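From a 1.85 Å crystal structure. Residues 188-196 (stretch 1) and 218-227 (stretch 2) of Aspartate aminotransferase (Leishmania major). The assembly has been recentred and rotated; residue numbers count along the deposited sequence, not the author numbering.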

ATOM      1  N   PRO B 188      10.809  -4.298 -31.020  1.00 16.71           N
ATOM      2  CA  PRO B 188      12.226  -4.607 -30.919  1.00 17.25           C
ATOM      3  C   PRO B 188      12.440  -5.713 -29.914  1.00 16.82           C
ATOM      4  O   PRO B 188      11.662  -5.841 -28.964  1.00 15.58           O
ATOM      5  CB  PRO B 188      12.856  -3.306 -30.390  1.00 17.96           C
ATOM      6  CG  PRO B 188      11.727  -2.528 -29.846  1.00 17.19           C
ATOM      7  CD  PRO B 188      10.486  -2.945 -30.561  1.00 16.65           C
ATOM      8  N   ASP B 189      13.465  -6.524 -30.137  1.00 17.15           N
ATOM      9  CA  ASP B 189      13.801  -7.576 -29.192  1.00 17.26           C
ATOM     10  C   ASP B 189      14.010  -6.973 -27.830  1.00 16.68           C
ATOM     11  O   ASP B 189      14.506  -5.855 -27.707  1.00 16.24           O
ATOM     12  CB  ASP B 189      15.101  -8.254 -29.569  1.00 18.77           C
ATOM     13  CG  ASP B 189      14.976  -9.201 -30.740  1.00 20.01           C
ATOM     14  OD1 ASP B 189      14.045  -9.134 -31.543  1.00 20.69           O
ATOM     15  OD2 ASP B 189      15.878 -10.027 -30.876  1.00 22.50           O
ATOM     16  N   GLY B 190      13.641  -7.718 -26.794  1.00 16.01           N
ATOM     17  CA  GLY B 190      13.793  -7.256 -25.438  1.00 15.45           C
ATOM     18  C   GLY B 190      12.822  -6.150 -25.037  1.00 14.62           C
ATOM     19  O   GLY B 190      13.211  -5.258 -24.311  1.00 14.80           O
ATOM     20  N   SER B 191      11.595  -6.191 -25.530  1.00 13.87           N
ATOM     21  CA  SER B 191      10.535  -5.324 -25.049  1.00 13.54           C
ATOM     22  C   SER B 191       9.780  -5.993 -23.879  1.00 13.02           C
ATOM     23  O   SER B 191       9.985  -7.183 -23.581  1.00 14.23           O
ATOM     24  CB  SER B 191       9.554  -4.999 -26.146  1.00 13.62           C
ATOM     25  OG  SER B 191      10.180  -4.315 -27.217  1.00 14.76           O
ATOM     26  N   VAL B 192       8.975  -5.218 -23.167  1.00 11.84           N
ATOM     27  CA  VAL B 192       8.153  -5.732 -22.086  1.00 11.04           C
ATOM     28  C   VAL B 192       6.702  -5.880 -22.530  1.00 10.72           C
ATOM     29  O   VAL B 192       6.159  -4.943 -23.126  1.00 11.06           O
ATOM     30  CB  VAL B 192       8.197  -4.811 -20.879  1.00 10.56           C
ATOM     31  CG1 VAL B 192       7.410  -5.463 -19.724  1.00  9.92           C
ATOM     32  CG2 VAL B 192       9.633  -4.571 -20.441  1.00 10.53           C
ATOM     33  N   PHE B 193       6.083  -7.038 -22.277  1.00 10.26           N
ATOM     34  CA  PHE B 193       4.679  -7.257 -22.608  1.00 10.10           C
ATOM     35  C   PHE B 193       3.902  -7.586 -21.356  1.00 10.13           C
ATOM     36  O   PHE B 193       4.206  -8.587 -20.679  1.00 10.08           O
ATOM     37  CB  PHE B 193       4.508  -8.392 -23.595  1.00 10.37           C
ATOM     38  CG  PHE B 193       4.810  -8.000 -25.000  1.00 10.44           C
ATOM     39  CD1 PHE B 193       6.128  -7.800 -25.405  1.00 10.62           C
ATOM     40  CD2 PHE B 193       3.795  -7.726 -25.884  1.00 10.35           C
ATOM     41  CE1 PHE B 193       6.408  -7.402 -26.694  1.00 11.04           C
ATOM     42  CE2 PHE B 193       4.078  -7.323 -27.159  1.00 10.80           C
ATOM     43  CZ  PHE B 193       5.400  -7.130 -27.558  1.00 11.16           C
ATOM     44  N   ILE B 194       2.884  -6.768 -21.075  1.00  9.93           N
ATOM     45  CA  ILE B 194       1.896  -7.078 -20.022  1.00  9.54           C
ATOM     46  C   ILE B 194       0.766  -7.892 -20.648  1.00  9.20           C
ATOM     47  O   ILE B 194       0.021  -7.396 -21.479  1.00  9.32           O
ATOM     48  CB  ILE B 194       1.408  -5.815 -19.333  1.00  9.28           C
ATOM     49  CG1 ILE B 194       2.589  -5.099 -18.666  1.00  9.87           C
ATOM     50  CG2 ILE B 194       0.294  -6.132 -18.319  1.00  9.50           C
ATOM     51  CD1 ILE B 194       2.206  -3.869 -17.862  1.00 10.05           C
ATOM     52  N   LEU B 195       0.671  -9.150 -20.203  1.00  9.09           N
ATOM     53  CA  LEU B 195      -0.333 -10.130 -20.606  1.00  8.82           C
ATOM     54  C   LEU B 195      -1.309 -10.474 -19.498  1.00  8.70           C
ATOM     55  O   LEU B 195      -0.920 -10.701 -18.382  1.00  8.36           O
ATOM     56  CB  LEU B 195       0.374 -11.388 -21.038  1.00  9.03           C
ATOM     57  CG  LEU B 195       1.460 -11.198 -22.129  1.00  9.36           C
ATOM     58  CD1 LEU B 195       2.083 -12.552 -22.360  1.00  9.46           C
ATOM     59  CD2 LEU B 195       0.854 -10.608 -23.445  1.00  9.60           C
ATOM     60  N   HIS B 196      -2.607 -10.539 -19.820  1.00  9.08           N
ATOM     61  CA  HIS B 196      -3.594 -10.997 -18.871  1.00  9.21           C
ATOM     62  C   HIS B 196      -3.546 -12.485 -18.850  1.00  9.79           C
ATOM     63  O   HIS B 196      -3.777 -13.132 -19.900  1.00  9.75           O
ATOM     64  CB  HIS B 196      -5.000 -10.559 -19.289  1.00  9.26           C
ATOM     65  CG  HIS B 196      -5.187  -9.054 -19.391  1.00  9.19           C
ATOM     66  ND1 HIS B 196      -6.111  -8.383 -18.657  1.00  9.38           N
ATOM     67  CD2 HIS B 196      -4.533  -8.106 -20.143  1.00  9.45           C
ATOM     68  CE1 HIS B 196      -6.063  -7.070 -18.984  1.00  9.60           C
ATOM     69  NE2 HIS B 196      -5.093  -6.894 -19.873  1.00  9.12           N
ATOM     70  N   LEU B 218       6.993 -16.977 -29.493  1.00 15.34           N
ATOM     71  CA  LEU B 218       7.351 -15.636 -29.967  1.00 15.45           C
ATOM     72  C   LEU B 218       8.058 -14.824 -28.886  1.00 14.82           C
ATOM     73  O   LEU B 218       9.024 -14.087 -29.182  1.00 15.00           O
ATOM     74  CB  LEU B 218       6.093 -14.884 -30.397  1.00 15.89           C
ATOM     75  CG  LEU B 218       5.385 -15.450 -31.613  1.00 16.83           C
ATOM     76  CD1 LEU B 218       4.225 -14.545 -31.953  1.00 17.18           C
ATOM     77  CD2 LEU B 218       6.338 -15.553 -32.802  1.00 18.31           C
ATOM     78  N   MET B 219       7.603 -14.935 -27.637  1.00 13.91           N
ATOM     79  CA  MET B 219       8.265 -14.203 -26.540  1.00 13.92           C
ATOM     80  C   MET B 219       9.698 -14.691 -26.320  1.00 14.44           C
ATOM     81  O   MET B 219      10.596 -13.901 -25.983  1.00 15.41           O
ATOM     82  CB  MET B 219       7.483 -14.323 -25.203  1.00 13.24           C
ATOM     83  CG  MET B 219       6.055 -13.757 -25.290  1.00 12.83           C
ATOM     84  SD  MET B 219       6.142 -11.966 -25.408  1.00 12.19           S
ATOM     85  CE  MET B 219       4.457 -11.589 -25.912  1.00 11.91           C
ATOM     86  N   LEU B 220       9.921 -15.994 -26.513  1.00 14.70           N
ATOM     87  CA  LEU B 220      11.247 -16.550 -26.364  1.00 15.39           C
ATOM     88  C   LEU B 220      12.112 -16.124 -27.547  1.00 15.72           C
ATOM     89  O   LEU B 220      13.224 -15.694 -27.349  1.00 16.21           O
ATOM     90  CB  LEU B 220      11.212 -18.084 -26.255  1.00 15.78           C
ATOM     91  CG  LEU B 220      10.731 -18.653 -24.934  1.00 15.49           C
ATOM     92  CD1 LEU B 220      10.056 -20.026 -25.116  1.00 15.94           C
ATOM     93  CD2 LEU B 220      11.875 -18.717 -23.896  1.00 15.79           C
ATOM     94  N   ALA B 221      11.584 -16.180 -28.761  1.00 15.88           N
ATOM     95  CA  ALA B 221      12.348 -15.846 -29.968  1.00 16.61           C
ATOM     96  C   ALA B 221      12.824 -14.405 -29.970  1.00 16.47           C
ATOM     97  O   ALA B 221      13.932 -14.109 -30.421  1.00 16.75           O
ATOM     98  CB  ALA B 221      11.512 -16.118 -31.224  1.00 16.86           C
ATOM     99  N   LYS B 222      11.972 -13.533 -29.445  1.00 15.53           N
ATOM    100  CA  LYS B 222      12.206 -12.095 -29.424  1.00 15.71           C
ATOM    101  C   LYS B 222      12.900 -11.648 -28.133  1.00 15.88           C
ATOM    102  O   LYS B 222      13.253 -10.477 -28.008  1.00 15.50           O
ATOM    103  CB  LYS B 222      10.882 -11.339 -29.610  1.00 15.05           C
ATOM    104  CG  LYS B 222      10.258 -11.479 -31.005  1.00 15.12           C
ATOM    105  CD  LYS B 222      11.024 -10.690 -32.055  1.00 15.63           C
ATOM    106  CE  LYS B 222      10.807  -9.203 -31.832  1.00 15.54           C
ATOM    107  NZ  LYS B 222      11.694  -8.409 -32.758  1.00 16.02           N
ATOM    108  N   HIS B 223      13.103 -12.579 -27.189  1.00 16.16           N
ATOM    109  CA  HIS B 223      13.718 -12.277 -25.892  1.00 16.41           C
ATOM    110  C   HIS B 223      12.984 -11.180 -25.174  1.00 15.09           C
ATOM    111  O   HIS B 223      13.578 -10.339 -24.475  1.00 14.71           O
ATOM    112  CB  HIS B 223      15.180 -11.917 -26.074  1.00 18.53           C
ATOM    113  CG  HIS B 223      15.906 -12.820 -27.063  1.00 20.93           C
ATOM    114  ND1 HIS B 223      16.402 -14.022 -26.718  1.00 22.23           N
ATOM    115  CD2 HIS B 223      16.138 -12.672 -28.423  1.00 23.09           C
ATOM    116  CE1 HIS B 223      16.982 -14.598 -27.783  1.00 23.76           C
ATOM    117  NE2 HIS B 223      16.808 -13.786 -28.846  1.00 24.60           N
ATOM    118  N   HIS B 224      11.663 -11.187 -25.313  1.00 13.82           N
ATOM    119  CA  HIS B 224      10.825 -10.244 -24.575  1.00 12.90           C
ATOM    120  C   HIS B 224      10.693 -10.606 -23.128  1.00 12.50           C
ATOM    121  O   HIS B 224      10.728 -11.786 -22.742  1.00 12.80           O
ATOM    122  CB  HIS B 224       9.431 -10.170 -25.196  1.00 12.38           C
ATOM    123  CG  HIS B 224       9.387  -9.592 -26.598  1.00 12.48           C
ATOM    124  ND1 HIS B 224      10.095  -8.522 -26.951  1.00 12.57           N
ATOM    125  CD2 HIS B 224       8.559  -9.910 -27.697  1.00 12.30           C
ATOM    126  CE1 HIS B 224       9.786  -8.184 -28.233  1.00 12.93           C
ATOM    127  NE2 HIS B 224       8.827  -9.037 -28.677  1.00 12.52           N
ATOM    128  N   GLN B 225      10.504  -9.591 -22.297  1.00 12.44           N
ATOM    129  CA  GLN B 225      10.077  -9.821 -20.909  1.00 11.47           C
ATOM    130  C   GLN B 225       8.577  -9.984 -20.854  1.00 10.88           C
ATOM    131  O   GLN B 225       7.802  -9.089 -21.304  1.00 10.08           O
ATOM    132  CB  GLN B 225      10.466  -8.657 -20.010  1.00 11.90           C
ATOM    133  CG  GLN B 225       9.998  -8.792 -18.555  1.00 11.41           C
ATOM    134  CD  GLN B 225      10.728  -9.877 -17.791  1.00 11.90           C
ATOM    135  OE1 GLN B 225      11.976  -9.957 -17.824  1.00 13.18           O
ATOM    136  NE2 GLN B 225       9.964 -10.760 -17.118  1.00 11.89           N
ATOM    137  N   VAL B 226       8.154 -11.084 -20.252  1.00 10.27           N
ATOM    138  CA  VAL B 226       6.705 -11.291 -19.974  1.00  9.99           C
ATOM    139  C   VAL B 226       6.354 -10.852 -18.552  1.00  9.61           C
ATOM    140  O   VAL B 226       6.961 -11.304 -17.572  1.00  9.91           O
ATOM    141  CB  VAL B 226       6.296 -12.767 -20.202  1.00  9.68           C
ATOM    142  CG1 VAL B 226       4.874 -13.031 -19.762  1.00  9.42           C
ATOM    143  CG2 VAL B 226       6.473 -13.184 -21.680  1.00 10.02           C
ATOM    144  N   PHE B 227       5.315 -10.039 -18.439  1.00  9.86           N
ATOM    145  CA  PHE B 227       4.718  -9.626 -17.158  1.00  9.72           C
ATOM    146  C   PHE B 227       3.233 -10.004 -17.166  1.00  9.69           C
ATOM    147  O   PHE B 227       2.424  -9.355 -17.795  1.00  9.60           O
ATOM    148  CB  PHE B 227       4.903  -8.115 -16.970  1.00  9.94           C
ATOM    149  CG  PHE B 227       4.584  -7.578 -15.603  1.00  9.89           C
ATOM    150  CD1 PHE B 227       4.259  -8.380 -14.555  1.00  9.94           C
ATOM    151  CD2 PHE B 227       4.669  -6.200 -15.385  1.00 10.39           C
ATOM    152  CE1 PHE B 227       4.002  -7.876 -13.288  1.00 10.17           C
ATOM    153  CE2 PHE B 227       4.429  -5.669 -14.137  1.00 10.15           C
ATOM    154  CZ  PHE B 227       4.094  -6.505 -13.070  1.00 10.17           C
TER
HETATM  155  O   HOH W   1      15.312 -12.493 -32.314  1.00 36.55           O

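The apolar centre of this contact lies around the ring of Phe-193. Met-219, on the helix of the second stretch, sets its methyl over one face of that ring. Met-219 CE is 3.7 Å from Phe-193 CG and 4.1 Å from the ring centroid, close to the ring normal, which makes a CH-pi contact. Leu-195 extends this apolar patch. Its CD1 packs 3.8 Å from Val-226 CG1 and lies 4.4 Å from Met-219 CE. Phe-193 and Val-226 put their side chains on the same face of the sheet.

Val-192, Gln-225, Ile-194 and Phe-227 point to the other face. There Ile-194 CG1 approaches Phe-227 CD2 at 4.0 Å. The end of the Gln-225 side chain leads away from the first stretch, and its NE2 donates to the backbone O of Val-226 at 3.1 Å.

The two strands run parallel, and their backbones are joined by a regular ladder. Gln-225 N donates to Ser-191 O at 2.8 Å. Phe-193 N donates to Gln-225 O at 2.8 Å, and Phe-227 N to Phe-193 O at 2.9 Å. Leu-195 N closes the series, donating to Phe-227 O at 3.0 Å. Phe-193, Gln-225 and Phe-227 each use both N and O across the contact.

His-224 links the apolar centre to the polar edge. Its ring is inclined at 45° to that of Phe-193, with centroids 4.7 Å apart. Its ND1 accepts a hydrogen bond from Ser-191 N at 3.1 Å, so ND1 carries no proton in this bond. The donor lies near the plane of the ring, where the nitrogen lone pair points. Within the first stretch, Ser-191 OG donates to Pro-188 O at 2.8 Å, bracing the turn before the strand.

Next comes the end of the helix. His-223 has positive phi and forms part of a Schellman motif. His-223 N bonds to Leu-220 O at 3.1 Å, and His-224 N to Met-219 O at 3.0 Å. The O of Lys-222 is used across the contact, accepting from Gly-190 N at 3.0 Å. Gly-190 also has positive phi, a conformation that favours glycine. Its CA comes within 3.2 Å of His-223 O in a CA-H...O contact.

At the polar edge, Lys-222 NZ forms a salt bridge with Asp-189 OD1 at 2.7 Å. The other carboxylate oxygen, Asp-189 OD2, accepts from a water at 2.9 Å. The same water donates to Ala-221 O at 2.8 Å, bridging the two stretches.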